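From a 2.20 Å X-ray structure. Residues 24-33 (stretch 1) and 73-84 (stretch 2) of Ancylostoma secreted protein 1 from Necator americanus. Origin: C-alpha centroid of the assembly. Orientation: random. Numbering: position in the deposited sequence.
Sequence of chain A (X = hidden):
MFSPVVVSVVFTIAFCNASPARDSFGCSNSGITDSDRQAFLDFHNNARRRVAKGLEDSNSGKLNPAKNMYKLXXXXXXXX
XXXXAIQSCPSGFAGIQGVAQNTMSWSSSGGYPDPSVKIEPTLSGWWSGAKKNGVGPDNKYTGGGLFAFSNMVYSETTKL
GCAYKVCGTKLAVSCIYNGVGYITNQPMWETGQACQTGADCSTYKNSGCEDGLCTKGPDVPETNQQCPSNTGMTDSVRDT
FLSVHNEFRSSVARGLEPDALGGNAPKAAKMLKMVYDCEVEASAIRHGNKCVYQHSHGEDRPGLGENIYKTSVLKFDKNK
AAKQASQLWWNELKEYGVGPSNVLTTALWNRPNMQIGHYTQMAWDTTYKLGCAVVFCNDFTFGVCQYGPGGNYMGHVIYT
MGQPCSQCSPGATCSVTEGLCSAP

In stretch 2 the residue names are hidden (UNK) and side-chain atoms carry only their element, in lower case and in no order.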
# COMPACT_ATOMS: atom_id res chain seq x y z
N SER A 24 17.02 -21.30 12.83
CA SER A 24 16.33 -22.64 12.73
C SER A 24 15.57 -22.93 11.39
O SER A 24 15.73 -24.02 10.79
CB SER A 24 15.41 -22.87 13.94
OG SER A 24 15.09 -24.26 14.04
N PHE A 25 14.80 -21.95 10.94
CA PHE A 25 13.95 -22.04 9.72
C PHE A 25 12.77 -22.99 9.85
O PHE A 25 11.62 -22.56 9.81
CB PHE A 25 14.77 -22.24 8.44
CG PHE A 25 15.73 -21.10 8.19
CD1 PHE A 25 15.26 -19.83 7.82
CD2 PHE A 25 17.10 -21.27 8.34
CE1 PHE A 25 16.12 -18.78 7.61
CE2 PHE A 25 17.98 -20.19 8.15
CZ PHE A 25 17.50 -18.96 7.81
N GLY A 26 13.05 -24.28 10.05
CA GLY A 26 12.01 -25.27 10.26
C GLY A 26 11.22 -25.55 9.00
O GLY A 26 10.08 -25.98 9.08
N CYS A 27 11.83 -25.32 7.83
CA CYS A 27 11.14 -25.61 6.57
C CYS A 27 11.41 -27.03 6.10
O CYS A 27 12.51 -27.55 6.23
CB CYS A 27 11.47 -24.59 5.47
SG CYS A 27 11.34 -22.79 5.94
N SER A 28 10.38 -27.64 5.55
CA SER A 28 10.49 -29.01 5.08
C SER A 28 11.11 -29.08 3.70
O SER A 28 11.61 -30.10 3.30
CB SER A 28 9.14 -29.75 5.11
OG SER A 28 8.05 -29.07 4.45
N ASN A 29 11.14 -27.97 2.98
CA ASN A 29 11.53 -28.06 1.57
C ASN A 29 12.99 -28.51 1.48
O ASN A 29 13.86 -27.91 2.13
CB ASN A 29 11.22 -26.75 0.82
CG ASN A 29 11.77 -26.72 -0.58
OD1 ASN A 29 11.63 -27.67 -1.34
ND2 ASN A 29 12.42 -25.61 -0.94
N SER A 30 13.24 -29.61 0.75
CA SER A 30 14.61 -30.07 0.45
C SER A 30 15.23 -29.41 -0.86
O SER A 30 16.34 -29.75 -1.25
CB SER A 30 14.65 -31.62 0.37
OG SER A 30 13.90 -32.08 -0.74
N GLY A 31 14.47 -28.54 -1.53
CA GLY A 31 14.88 -27.86 -2.78
C GLY A 31 16.05 -26.91 -2.52
O GLY A 31 16.98 -26.75 -3.36
N ILE A 32 16.06 -26.29 -1.34
CA ILE A 32 17.21 -25.44 -0.99
C ILE A 32 17.68 -25.83 0.41
O ILE A 32 16.93 -26.55 1.10
CB ILE A 32 16.90 -23.95 -1.15
CG1 ILE A 32 15.67 -23.54 -0.31
CG2 ILE A 32 16.62 -23.66 -2.66
CD1 ILE A 32 15.50 -21.93 -0.21
N THR A 33 18.91 -25.42 0.78
CA THR A 33 19.39 -25.66 2.16
C THR A 33 19.13 -24.50 3.16
O THR A 33 18.82 -23.40 2.75
CB THR A 33 20.86 -26.00 2.19
OG1 THR A 33 21.61 -24.81 1.90
CG2 THR A 33 21.14 -27.06 1.12
N UNK A 73 11.32 -11.59 7.89
CA UNK A 73 11.42 -12.94 8.45
C UNK A 73 11.16 -13.93 7.35
O UNK A 73 10.37 -13.67 6.42
c UNK A 73 10.35 -13.13 9.50
o UNK A 73 10.56 -12.15 10.49
N UNK A 74 11.82 -15.07 7.42
CA UNK A 74 11.53 -16.16 6.46
C UNK A 74 10.13 -16.80 6.58
O UNK A 74 9.62 -17.01 7.68
c UNK A 74 13.35 -18.01 4.21
c UNK A 74 12.02 -19.41 5.37
c UNK A 74 14.46 -18.33 1.67
c UNK A 74 14.71 -17.14 2.41
c UNK A 74 13.13 -19.17 3.45
n UNK A 74 12.29 -19.99 4.17
c UNK A 74 12.62 -17.24 6.58
c UNK A 74 12.65 -18.18 5.44
c UNK A 74 14.18 -16.98 3.69
c UNK A 74 13.66 -19.34 2.17
N UNK A 75 9.51 -17.16 5.46
CA UNK A 75 8.22 -17.82 5.58
C UNK A 75 8.21 -19.16 4.84
O UNK A 75 8.43 -19.20 3.63
o UNK A 75 5.29 -18.30 4.53
c UNK A 75 5.71 -17.47 5.35
o UNK A 75 5.05 -17.10 6.33
c UNK A 75 7.10 -16.87 5.14
N UNK A 76 7.97 -20.28 5.55
CA UNK A 76 8.15 -21.59 4.91
C UNK A 76 7.12 -21.86 3.82
O UNK A 76 7.44 -22.48 2.79
c UNK A 76 8.22 -22.75 5.89
s UNK A 76 9.61 -22.62 7.06
N UNK A 77 5.91 -21.38 4.06
CA UNK A 77 4.77 -21.57 3.22
C UNK A 77 4.98 -20.77 1.97
O UNK A 77 4.65 -21.24 0.86
c UNK A 77 3.51 -21.09 3.96
N UNK A 78 5.54 -19.56 2.11
CA UNK A 78 5.86 -18.74 0.93
C UNK A 78 6.93 -19.41 0.11
O UNK A 78 6.75 -19.54 -1.10
s UNK A 78 5.47 -14.96 2.33
c UNK A 78 6.45 -14.21 1.04
c UNK A 78 5.03 -16.44 1.49
c UNK A 78 6.26 -17.30 1.29
N UNK A 79 8.00 -19.87 0.76
CA UNK A 79 9.07 -20.63 0.11
C UNK A 79 8.56 -21.85 -0.63
O UNK A 79 8.95 -22.11 -1.79
c UNK A 79 12.09 -22.63 1.47
c UNK A 79 11.31 -21.90 0.47
o UNK A 79 12.72 -23.65 1.13
o UNK A 79 12.08 -22.26 2.66
c UNK A 79 10.13 -21.07 1.12
N UNK A 80 7.65 -22.60 -0.00
CA UNK A 80 7.23 -23.90 -0.57
C UNK A 80 6.39 -23.67 -1.79
O UNK A 80 6.51 -24.39 -2.79
c UNK A 80 5.90 -26.10 -0.10
c UNK A 80 7.04 -27.11 -0.32
c UNK A 80 6.42 -24.72 0.46
o UNK A 80 7.80 -27.43 0.60
n UNK A 80 7.17 -27.58 -1.56
N UNK A 81 5.50 -22.69 -1.71
CA UNK A 81 4.66 -22.39 -2.85
C UNK A 81 5.47 -21.94 -4.07
O UNK A 81 5.20 -22.38 -5.16
o UNK A 81 1.18 -20.02 -1.90
c UNK A 81 2.50 -21.28 -3.50
n UNK A 81 0.24 -20.52 -3.90
c UNK A 81 1.25 -20.55 -3.03
c UNK A 81 3.58 -21.35 -2.47
N UNK A 82 6.45 -21.09 -3.85
CA UNK A 82 7.28 -20.61 -4.92
C UNK A 82 8.12 -21.78 -5.51
O UNK A 82 8.32 -21.87 -6.74
c UNK A 82 8.61 -18.45 -6.57
c UNK A 82 8.17 -19.48 -4.43
c UNK A 82 10.10 -17.94 -4.71
c UNK A 82 9.27 -19.01 -5.36
N UNK A 83 8.59 -22.65 -4.62
CA UNK A 83 9.38 -23.79 -5.07
C UNK A 83 8.57 -24.70 -6.02
O UNK A 83 9.10 -25.17 -7.03
o UNK A 83 12.90 -25.16 -3.66
c UNK A 83 9.93 -24.57 -3.88
c UNK A 83 12.19 -25.42 -4.58
n UNK A 83 12.60 -25.38 -5.84
c UNK A 83 10.75 -25.79 -4.31
N UNK A 84 7.30 -24.92 -5.68
CA UNK A 84 6.39 -25.74 -6.49
C UNK A 84 6.12 -25.13 -7.86
O UNK A 84 5.78 -25.83 -8.81
o UNK A 84 6.12 -27.69 -4.53
o UNK A 84 4.45 -26.65 -3.57
c UNK A 84 5.23 -26.82 -4.53
c UNK A 84 5.06 -25.97 -5.74
O HOH W 1 9.53 -29.21 -2.39

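Position 73 carries one carbon and then one oxygen, a hydroxymethyl group out of reach of stretch 1. This is Ser73.

Position 74 has one carbon leading into fused five- and six-membered rings, eight carbons and one nitrogen in all, and this ring system lies against Phe25, Cys27 and Ile32. Only an indole provides it: Trp74. Phe25 turns its edge onto the indole face, with Phe25 CD1 3.9 Å from Trp74 CG and the ring planes at 78°. Ile32 CD1 lies 4.0 Å from Trp74 CZ2, and Cys27 SG sits at the indole edge, 3.4 Å from Trp74 NE1.

Position 75 shows two carbons, the second bearing two oxygens; it points away from stretch 1. This carboxylate is Asp75, the N-cap of the coming helix, whose OD2 accepts from the backbone N of position 78 at 2.7 Å.

At position 76 a single carbon is followed by a sulfur 2.1 Å from Cys27 SG. That distance is a covalent bond, so the residue is Cys76, and the disulfide has a chi3 of -74°. Its SG also lies 3.4 Å from Phe25 O.

Position 77 has one carbon, directed away: Ala77. Position 78 is an unbranched chain of two carbons, a sulfur and a last carbon, with nothing of stretch 1 in reach: Met78.

Position 79 bears three carbons, the third carrying two oxygens. One oxygen is 2.9 Å from Asn29 ND2, the other 2.7 Å from Trp74 NE1. Two acceptors facing two N-H donors fit the carboxylate of Glu79. Asn29 ND2 donates to Glu79 OE2 at a nearly straight 171°, Trp74 NE1 donates to Glu79 OE1, and Ile32 CG1 packs 3.3 Å from Glu79 OE2.

Position 80 has three carbons, the third carrying one oxygen and one nitrogen, and its oxygen lies 3.5 Å from Asn29 CB: Gln80. Its CB points sideways, but its end comes nearer. A water accepts from Gln80 NE2 at 3.0 Å and donates to Asn29 OD1 at 2.8 Å.

Position 81 has the same amide-ended composition but lies out of reach: Gln81. Position 82, four carbons forked at the second, is Leu82, buried yet also clear of stretch 1.

Position 83 again has a side chain whose oxygen accepts from Asn29 ND2 at 2.8 Å; three carbons ending in one oxygen and one nitrogen make this Gln83. Gln83 OE1 is also 3.5 Å from Gly31 CA, on the side where a CB would point; an ideal CB there would come within 2.1 Å of that oxygen, a clash.

Position 84, two carbons and two terminal oxygens, is Asp84; its OD1 accepts from Gln80 NE2 at 3.2 Å, within its own stretch.

The contact combines a covalent clamp with one shared donor. The disulfide ties the two stretches together beside the indole, while Asn29 ND2 splits its hydrogens between Glu79 and Gln83, one helical turn apart. Asn29 OD1 meanwhile accepts from Gly31 N at 3.0 Å, so both ends of the amide are engaged.

Stretch 2 (73-84) SWDCAMEQQLQD
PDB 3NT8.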